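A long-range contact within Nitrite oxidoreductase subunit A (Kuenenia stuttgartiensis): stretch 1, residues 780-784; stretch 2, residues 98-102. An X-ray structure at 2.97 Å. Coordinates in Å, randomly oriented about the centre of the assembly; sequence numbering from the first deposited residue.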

# COMPACT_ATOMS: atom_id res chain seq x y z
N MET B 780 13.92 -27.66 -8.58
CA MET B 780 12.58 -28.22 -8.71
C MET B 780 12.49 -29.58 -9.38
O MET B 780 11.38 -30.12 -9.47
CB MET B 780 11.68 -27.23 -9.47
CG MET B 780 11.15 -26.09 -8.62
SD MET B 780 10.45 -24.74 -9.59
CE MET B 780 11.92 -23.78 -9.94
N LYS B 781 13.59 -30.17 -9.85
CA LYS B 781 13.50 -31.54 -10.36
C LYS B 781 13.14 -32.48 -9.22
O LYS B 781 13.74 -32.44 -8.14
CB LYS B 781 14.81 -31.99 -11.02
CG LYS B 781 14.66 -33.37 -11.67
CD LYS B 781 15.96 -33.93 -12.20
CE LYS B 781 15.87 -34.20 -13.70
NZ LYS B 781 15.79 -32.95 -14.46
N GLY B 782 12.14 -33.32 -9.46
CA GLY B 782 11.56 -34.16 -8.44
C GLY B 782 10.16 -33.74 -8.06
O GLY B 782 9.38 -34.56 -7.57
N TYR B 783 9.83 -32.47 -8.29
CA TYR B 783 8.49 -31.95 -8.06
C TYR B 783 7.64 -32.19 -9.28
O TYR B 783 8.11 -32.14 -10.42
CB TYR B 783 8.53 -30.45 -7.76
CG TYR B 783 8.95 -30.11 -6.37
CD1 TYR B 783 8.23 -30.58 -5.27
CD2 TYR B 783 10.06 -29.32 -6.15
CE1 TYR B 783 8.62 -30.26 -3.99
CE2 TYR B 783 10.46 -29.00 -4.88
CZ TYR B 783 9.74 -29.47 -3.81
OH TYR B 783 10.16 -29.14 -2.55
N THR B 784 6.37 -32.47 -9.05
CA THR B 784 5.41 -32.63 -10.13
C THR B 784 4.32 -31.58 -9.97
O THR B 784 3.93 -31.26 -8.84
CB THR B 784 4.85 -34.06 -10.08
OG1 THR B 784 5.78 -34.97 -10.68
CG2 THR B 784 3.54 -34.16 -10.83
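Stretch 2 98-102: YSDLY

Neither stretch forms regular helix or strand, so the contact is described by backbone torsions and atom pairs. In stretch 1, Met780 to Tyr783 make a type II beta turn, closed by a hydrogen bond from Tyr783 N to Met780 O of 3.1 Å. The two central residues have the expected phi/psi values, -65/131° at Lys781 and 110/-24° at Gly782. Stretch 2 is extended at Ser99 (-155/170°) and Asp100 (-116/-175°), then bends at Leu101 (-60/-42°) and Tyr102 (-73/-13°). Taken end to end, the two CA paths run roughly across one another, neither parallel nor antiparallel. The closest CA atoms across the contact are those of Tyr783 and Leu101, 7.3 Å apart, a spacing that leaves side chains to bridge most of the gap. The buried surface is small, 209 Å² summed over both sides, and Leu101 and Tyr783 account for most of it.

The apolar part of the contact is Leu101 laid on the Tyr783 ring. The CA-to-CB bond of Leu101 points toward stretch 1, and its CG lies 3.9 Å from the centroid of the Tyr783 ring, 20° off the ring normal. That small angle places CG over the face and supports a CH-pi interaction; the closest pair of side-chain atoms between these two residues is Tyr783 CE1 and Leu101 CG, 3.7 Å apart. The CA-to-CB bond of Tyr783 runs sideways, but with chi1 at -78° (m) the ring's end comes nearer to stretch 2.

Leu101 also packs on the turn backbone, with CD1 3.8 Å from Lys781 O and CD2 3.5 Å from Gly782 O. These are van der Waals contacts, since a methyl group offers no conventional donor. The absence of a side chain at Gly782 matters here: an ideal CB would lie 2.9 Å from Leu101 CD1, a clash. The local backbone angles call for glycine independently, because that CB would also be jammed against the carbonyl O of Lys781.

The polar link is a single hydrogen bond from Leu101 N to Tyr783 OH, 3.1 Å long. Its N-H...acceptor angle of 131° makes it weak. Tyr783 OH also lies 2.9 Å from Asp100 CA and 3.0 Å from Asp100 CB, tight for oxygen against carbon; its place is less sure because it sits too close to an atom elsewhere in the model. Asp100 CA lies at the ring edge, near its plane. The end of the Asp100 side chain leads away from stretch 1, and its OD2 accepts a weak hydrogen bond from Tyr102 N (2.6 Å, 117°), across Leu101 within stretch 2.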

# COMPACT_ATOMS: atom_id res chain seq x y z
N TYR B 98 3.96 -25.59 4.77
CA TYR B 98 4.84 -25.62 3.60
C TYR B 98 6.03 -26.54 3.86
O TYR B 98 6.63 -26.51 4.94
CB TYR B 98 5.33 -24.21 3.26
CG TYR B 98 4.26 -23.23 2.81
CD1 TYR B 98 2.94 -23.63 2.64
CD2 TYR B 98 4.58 -21.91 2.56
CE1 TYR B 98 1.97 -22.73 2.24
CE2 TYR B 98 3.62 -21.00 2.16
CZ TYR B 98 2.32 -21.42 2.00
OH TYR B 98 1.37 -20.51 1.59
N SER B 99 6.38 -27.36 2.86
CA SER B 99 7.46 -28.35 2.98
C SER B 99 8.02 -28.65 1.59
O SER B 99 7.44 -28.24 0.58
CB SER B 99 6.95 -29.61 3.68
OG SER B 99 6.04 -30.30 2.85
N ASP B 100 9.13 -29.37 1.57
CA ASP B 100 9.82 -29.74 0.31
C ASP B 100 9.79 -31.26 0.16
O ASP B 100 9.36 -31.94 1.06
CB ASP B 100 11.22 -29.17 0.29
CG ASP B 100 12.11 -29.76 1.36
OD1 ASP B 100 12.82 -29.01 1.97
OD2 ASP B 100 12.09 -30.95 1.51
N LEU B 101 10.46 -31.74 -0.88
CA LEU B 101 10.55 -33.17 -1.21
C LEU B 101 11.20 -33.92 -0.05
O LEU B 101 10.77 -35.01 0.24
CB LEU B 101 11.52 -33.30 -2.38
CG LEU B 101 10.94 -33.15 -3.77
CD1 LEU B 101 12.03 -32.79 -4.73
CD2 LEU B 101 10.30 -34.44 -4.23
N TYR B 102 12.24 -33.34 0.54
CA TYR B 102 13.01 -34.03 1.59
C TYR B 102 12.23 -34.11 2.90
O TYR B 102 12.69 -34.80 3.79
CB TYR B 102 14.35 -33.34 1.77
CG TYR B 102 15.21 -33.42 0.54
CD1 TYR B 102 15.98 -34.53 0.28
CD2 TYR B 102 15.22 -32.40 -0.37
CE1 TYR B 102 16.76 -34.60 -0.85
CE2 TYR B 102 16.00 -32.45 -1.51
CZ TYR B 102 16.77 -33.56 -1.75
OH TYR B 102 17.52 -33.61 -2.88